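Long-range contact in ribonuclease H (Uncultured organism, PDB 4IBN), which probably cleaves the RNA strand of RNA-DNA hybrids endonucleolytically with magnesium as cofactor, leaving 5'-phosphomonoesters: residues 36-44 / 154-165. Numbering follows the deposited sequence.
Sequences GGAGVLVEY and QNEYANHLAVTA
Gly39 and Ala162 bring their CA atoms within 4.1 Å where helix 154-165 lies across strand 36-44, the two running roughly antiparallel at 144° with their axes 5.7 Å apart at closest approach. Glycines and alanines make this closeness possible. Gly37 CA approaches the carbonyl oxygen of Ala162 at 3.4 Å in a CA-H...O contact, and the CB of Ala162 sits over the strand backbone, 3.6 Å from Gly39 N. A CB on either Gly37 or Gly39 would run into helix atoms. Leu161 rests its CB on Gly39 CA and extends CD1 alongside the strand to 3.6 Å from Val40 O, while Ala165 sets its methyl above Gly37.

Toward the start of the helix the contact passes to longer side chains. With CG anti to the backbone N (chi1 171°), Leu41 rises from the strand and lays CD2 against the aliphatic part of Gln154, 3.7 Å from CG, with the Tyr157 ring obliquely beside it. Gln154, bent at chi2, crosses Glu43 at about a right angle and donates NE2 to Glu43 OE2 at 3.0 Å. The bond is nearly straight and lies close to the amide plane, but reaches the carboxylate from above its plane. Glu43 OE2 also forms a salt bridge with Arg55 of the adjacent strand, and Gln154 NE2 is shared with Glu197 O. Shortened to an alanine here, the side chain would probably deprive Glu43 OE2 and Glu197 O of their amide donor and uncover Leu41 CD2. Tyr157 reaches past the strand to hydrogen-bond Asp57 through OH. On the opposite face of the strand, Ala38 and Val40 pack on helix 67-82, so the sheet is sandwiched between helices, as in the RNase H fold.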
ATOM      1  N   GLY A  36       2.054  -4.482 -15.072  1.00 18.35           N
ATOM      2  CA  GLY A  36       1.361  -4.075 -13.884  1.00 16.46           C
ATOM      3  C   GLY A  36       2.059  -2.981 -13.109  1.00 16.40           C
ATOM      4  O   GLY A  36       3.209  -2.733 -13.319  1.00 16.80           O
ATOM      5  N   GLY A  37       1.294  -2.314 -12.258  1.00 15.72           N
ATOM      6  CA  GLY A  37       1.810  -1.226 -11.473  1.00 14.24           C
ATOM      7  C   GLY A  37       1.260  -1.184 -10.064  1.00 13.81           C
ATOM      8  O   GLY A  37       0.241  -1.684  -9.819  1.00 16.07           O
ATOM      9  N   ALA A  38       2.015  -0.584  -9.159  1.00 15.87           N
ATOM     10  CA  ALA A  38       1.563  -0.312  -7.813  1.00 16.24           C
ATOM     11  C   ALA A  38       1.726   1.182  -7.555  1.00 16.54           C
ATOM     12  O   ALA A  38       2.746   1.734  -7.840  1.00 18.18           O
ATOM     13  CB  ALA A  38       2.370  -1.088  -6.803  1.00 18.02           C
ATOM     14  N   GLY A  39       0.676   1.801  -7.045  1.00 14.86           N
ATOM     15  CA  GLY A  39       0.666   3.207  -6.744  1.00 16.18           C
ATOM     16  C   GLY A  39       0.322   3.494  -5.292  1.00 17.15           C
ATOM     17  O   GLY A  39      -0.565   2.914  -4.773  1.00 16.88           O
ATOM     18  N   VAL A  40       1.093   4.386  -4.677  1.00 15.40           N
ATOM     19  CA  VAL A  40       0.884   4.763  -3.299  1.00 16.57           C
ATOM     20  C   VAL A  40       0.910   6.281  -3.092  1.00 16.62           C
ATOM     21  O   VAL A  40       1.817   6.912  -3.498  1.00 18.89           O
ATOM     22  CB  VAL A  40       1.975   4.192  -2.439  1.00 17.77           C
ATOM     23  CG1 VAL A  40       1.753   4.495  -1.020  1.00 23.01           C
ATOM     24  CG2 VAL A  40       2.090   2.747  -2.638  1.00 21.66           C
ATOM     25  N   LEU A  41      -0.105   6.818  -2.430  1.00 15.32           N
ATOM     26  CA  LEU A  41      -0.106   8.193  -1.977  1.00 14.45           C
ATOM     27  C   LEU A  41       0.088   8.209  -0.470  1.00 16.45           C
ATOM     28  O   LEU A  41      -0.593   7.533   0.212  1.00 16.71           O
ATOM     29  CB  LEU A  41      -1.448   8.825  -2.297  1.00 15.57           C
ATOM     30  CG  LEU A  41      -1.749  10.195  -1.724  1.00 15.88           C
ATOM     31  CD1 LEU A  41      -0.837  11.239  -2.261  1.00 18.84           C
ATOM     32  CD2 LEU A  41      -3.171  10.590  -1.914  1.00 17.90           C
ATOM     33  N   VAL A  42       1.043   9.013   0.008  1.00 16.16           N
ATOM     34  CA  VAL A  42       1.249   9.200   1.438  1.00 16.30           C
ATOM     35  C   VAL A  42       0.839  10.612   1.832  1.00 17.21           C
ATOM     36  O   VAL A  42       1.319  11.528   1.267  1.00 19.46           O
ATOM     37  CB  VAL A  42       2.738   9.020   1.819  1.00 15.19           C
ATOM     38  CG1 VAL A  42       2.934   9.079   3.310  1.00 16.52           C
ATOM     39  CG2 VAL A  42       3.261   7.695   1.312  1.00 17.08           C
ATOM     40  N   GLU A  43      -0.046  10.736   2.790  1.00 16.08           N
ATOM     41  CA  GLU A  43      -0.465  12.000   3.313  1.00 16.60           C
ATOM     42  C   GLU A  43       0.150  12.254   4.660  1.00 16.09           C
ATOM     43  O   GLU A  43       0.204  11.376   5.437  1.00 17.36           O
ATOM     44  CB  GLU A  43      -1.986  12.070   3.466  1.00 17.94           C
ATOM     45  CG  GLU A  43      -2.703  11.990   2.152  1.00 19.24           C
ATOM     46  CD  GLU A  43      -4.134  12.481   2.197  1.00 21.97           C
ATOM     47  OE1 GLU A  43      -4.661  12.617   3.292  1.00 22.20           O
ATOM     48  OE2 GLU A  43      -4.697  12.709   1.141  1.00 19.37           O
ATOM     49  N   TYR A  44       0.577  13.489   4.909  1.00 17.23           N
ATOM     50  CA  TYR A  44       1.152  13.862   6.198  1.00 19.84           C
ATOM     51  C   TYR A  44       0.719  15.264   6.627  1.00 19.04           C
ATOM     52  O   TYR A  44       0.888  16.232   5.884  1.00 19.72           O
ATOM     53  CB  TYR A  44       2.679  13.776   6.148  1.00 20.02           C
ATOM     54  CG  TYR A  44       3.362  14.293   7.393  1.00 23.02           C
ATOM     55  CD1 TYR A  44       3.449  13.510   8.537  1.00 25.86           C
ATOM     56  CD2 TYR A  44       3.919  15.564   7.426  1.00 27.67           C
ATOM     57  CE1 TYR A  44       4.073  13.979   9.678  1.00 27.58           C
ATOM     58  CE2 TYR A  44       4.545  16.042   8.563  1.00 25.49           C
ATOM     59  CZ  TYR A  44       4.618  15.244   9.685  1.00 20.82           C
ATOM     60  OH  TYR A  44       5.240  15.716  10.819  1.00 29.65           O
ATOM     61  N   GLN A 154      -8.643   9.667  -2.873  1.00 14.64           N
ATOM     62  CA  GLN A 154      -7.283   9.229  -2.744  1.00 15.63           C
ATOM     63  C   GLN A 154      -7.042   7.846  -3.336  1.00 16.11           C
ATOM     64  O   GLN A 154      -6.014   7.577  -3.835  1.00 16.21           O
ATOM     65  CB  GLN A 154      -6.827   9.304  -1.296  1.00 14.94           C
ATOM     66  CG  GLN A 154      -6.709  10.690  -0.755  1.00 15.94           C
ATOM     67  CD  GLN A 154      -7.843  11.037   0.168  1.00 15.95           C
ATOM     68  OE1 GLN A 154      -8.935  10.662  -0.048  1.00 15.63           O
ATOM     69  NE2 GLN A 154      -7.524  11.726   1.220  1.00 18.76           N
ATOM     70  N   ASN A 155      -8.006   6.961  -3.176  1.00 15.91           N
ATOM     71  CA  ASN A 155      -7.905   5.643  -3.754  1.00 13.11           C
ATOM     72  C   ASN A 155      -7.878   5.707  -5.265  1.00 14.88           C
ATOM     73  O   ASN A 155      -7.137   5.031  -5.858  1.00 16.69           O
ATOM     74  CB  ASN A 155      -9.025   4.737  -3.310  1.00 19.34           C
ATOM     75  CG  ASN A 155      -9.102   3.469  -4.123  1.00 21.02           C
ATOM     76  OD1 ASN A 155      -8.407   2.543  -3.842  1.00 24.04           O
ATOM     77  ND2 ASN A 155      -9.944   3.453  -5.119  1.00 16.26           N
ATOM     78  N   GLU A 156      -8.713   6.538  -5.837  1.00 14.88           N
ATOM     79  CA  GLU A 156      -8.732   6.710  -7.264  1.00 14.58           C
ATOM     80  C   GLU A 156      -7.464   7.322  -7.787  1.00 16.78           C
ATOM     81  O   GLU A 156      -7.097   7.029  -8.863  1.00 17.52           O
ATOM     82  CB  GLU A 156     -10.010   7.376  -7.796  1.00 20.58           C
ATOM     83  CG  GLU A 156     -11.287   6.698  -7.349  1.00 19.56           C
ATOM     84  CD  GLU A 156     -12.369   6.545  -8.423  1.00 27.92           C
ATOM     85  OE1 GLU A 156     -12.047   6.643  -9.592  1.00 28.32           O
ATOM     86  OE2 GLU A 156     -13.548   6.392  -8.104  1.00 22.65           O
ATOM     87  N   TYR A 157      -6.853   8.210  -7.021  1.00 15.73           N
ATOM     88  CA  TYR A 157      -5.569   8.751  -7.428  1.00 15.94           C
ATOM     89  C   TYR A 157      -4.521   7.651  -7.448  1.00 14.87           C
ATOM     90  O   TYR A 157      -3.727   7.540  -8.328  1.00 15.41           O
ATOM     91  CB  TYR A 157      -5.115   9.913  -6.544  1.00 17.19           C
ATOM     92  CG  TYR A 157      -3.770  10.442  -6.951  1.00 17.63           C
ATOM     93  CD1 TYR A 157      -2.663  10.266  -6.181  1.00 18.84           C
ATOM     94  CD2 TYR A 157      -3.610  11.070  -8.144  1.00 17.15           C
ATOM     95  CE1 TYR A 157      -1.445  10.700  -6.581  1.00 18.20           C
ATOM     96  CE2 TYR A 157      -2.414  11.507  -8.548  1.00 19.39           C
ATOM     97  CZ  TYR A 157      -1.321  11.336  -7.771  1.00 20.26           C
ATOM     98  OH  TYR A 157      -0.108  11.778  -8.143  1.00 21.50           O
ATOM     99  N   ALA A 158      -4.558   6.833  -6.415  1.00 17.51           N
ATOM    100  CA  ALA A 158      -3.570   5.784  -6.304  1.00 16.64           C
ATOM    101  C   ALA A 158      -3.697   4.840  -7.468  1.00 17.35           C
ATOM    102  O   ALA A 158      -2.739   4.358  -7.941  1.00 18.10           O
ATOM    103  CB  ALA A 158      -3.701   5.033  -5.003  1.00 16.31           C
ATOM    104  N   ASN A 159      -4.913   4.587  -7.876  1.00 16.01           N
ATOM    105  CA  ASN A 159      -5.125   3.754  -9.046  1.00 17.92           C
ATOM    106  C   ASN A 159      -4.561   4.403 -10.286  1.00 18.25           C
ATOM    107  O   ASN A 159      -3.951   3.776 -11.119  1.00 18.67           O
ATOM    108  CB  ASN A 159      -6.603   3.456  -9.261  1.00 19.12           C
ATOM    109  CG  ASN A 159      -6.856   2.553 -10.434  1.00 25.26           C
ATOM    110  OD1 ASN A 159      -6.625   1.403 -10.370  1.00 35.56           O
ATOM    111  ND2 ASN A 159      -7.354   3.092 -11.462  1.00 27.45           N
ATOM    112  N   HIS A 160      -4.758   5.703 -10.360  1.00 19.25           N
ATOM    113  CA  HIS A 160      -4.218   6.437 -11.476  1.00 19.13           C
ATOM    114  C   HIS A 160      -2.701   6.282 -11.483  1.00 17.78           C
ATOM    115  O   HIS A 160      -2.108   6.170 -12.505  1.00 17.77           O
ATOM    116  CB  HIS A 160      -4.573   7.911 -11.369  1.00 18.59           C
ATOM    117  CG  HIS A 160      -3.604   8.820 -12.029  1.00 22.06           C
ATOM    118  ND1 HIS A 160      -3.668   9.119 -13.359  1.00 25.38           N
ATOM    119  CD2 HIS A 160      -2.572   9.522 -11.540  1.00 25.24           C
ATOM    120  CE1 HIS A 160      -2.691   9.934 -13.667  1.00 25.33           C
ATOM    121  NE2 HIS A 160      -2.025  10.212 -12.575  1.00 27.54           N
ATOM    122  N   LEU A 161      -2.099   6.336 -10.322  1.00 17.44           N
ATOM    123  CA  LEU A 161      -0.676   6.176 -10.240  1.00 17.77           C
ATOM    124  C   LEU A 161      -0.252   4.755 -10.665  1.00 17.28           C
ATOM    125  O   LEU A 161       0.726   4.576 -11.283  1.00 17.28           O
ATOM    126  CB  LEU A 161      -0.122   6.425  -8.843  1.00 18.58           C
ATOM    127  CG  LEU A 161       0.110   7.778  -8.227  1.00 23.47           C
ATOM    128  CD1 LEU A 161       0.654   7.587  -6.844  1.00 22.22           C
ATOM    129  CD2 LEU A 161       1.067   8.557  -9.037  1.00 23.83           C
ATOM    130  N   ALA A 162      -1.002   3.769 -10.225  1.00 16.42           N
ATOM    131  CA  ALA A 162      -0.670   2.403 -10.541  1.00 16.71           C
ATOM    132  C   ALA A 162      -0.720   2.161 -12.026  1.00 16.38           C
ATOM    133  O   ALA A 162       0.084   1.529 -12.551  1.00 17.41           O
ATOM    134  CB  ALA A 162      -1.608   1.475  -9.862  1.00 16.59           C
ATOM    135  N   VAL A 163      -1.744   2.672 -12.661  1.00 19.03           N
ATOM    136  CA  VAL A 163      -1.897   2.518 -14.096  1.00 19.21           C
ATOM    137  C   VAL A 163      -0.820   3.240 -14.856  1.00 19.36           C
ATOM    138  O   VAL A 163      -0.332   2.755 -15.818  1.00 20.00           O
ATOM    139  CB  VAL A 163      -3.280   2.908 -14.594  1.00 18.30           C
ATOM    140  CG1 VAL A 163      -3.385   2.784 -16.097  1.00 20.03           C
ATOM    141  CG2 VAL A 163      -4.302   2.055 -13.976  1.00 21.96           C
ATOM    142  N   THR A 164      -0.462   4.415 -14.385  1.00 17.20           N
ATOM    143  CA  THR A 164       0.602   5.154 -15.007  1.00 21.58           C
ATOM    144  C   THR A 164       1.900   4.370 -14.906  1.00 19.04           C
ATOM    145  O   THR A 164       2.664   4.326 -15.785  1.00 19.20           O
ATOM    146  CB  THR A 164       0.800   6.512 -14.296  1.00 21.77           C
ATOM    147  OG1 THR A 164      -0.339   7.331 -14.480  1.00 22.00           O
ATOM    148  CG2 THR A 164       1.971   7.204 -14.825  1.00 26.31           C
ATOM    149  N   ALA A 165       2.128   3.783 -13.747  1.00 18.43           N
ATOM    150  CA  ALA A 165       3.321   2.996 -13.547  1.00 17.94           C
ATOM    151  C   ALA A 165       3.357   1.789 -14.491  1.00 16.78           C
ATOM    152  O   ALA A 165       4.345   1.504 -15.083  1.00 18.50           O
ATOM    153  CB  ALA A 165       3.426   2.557 -12.124  1.00 17.04           C
TER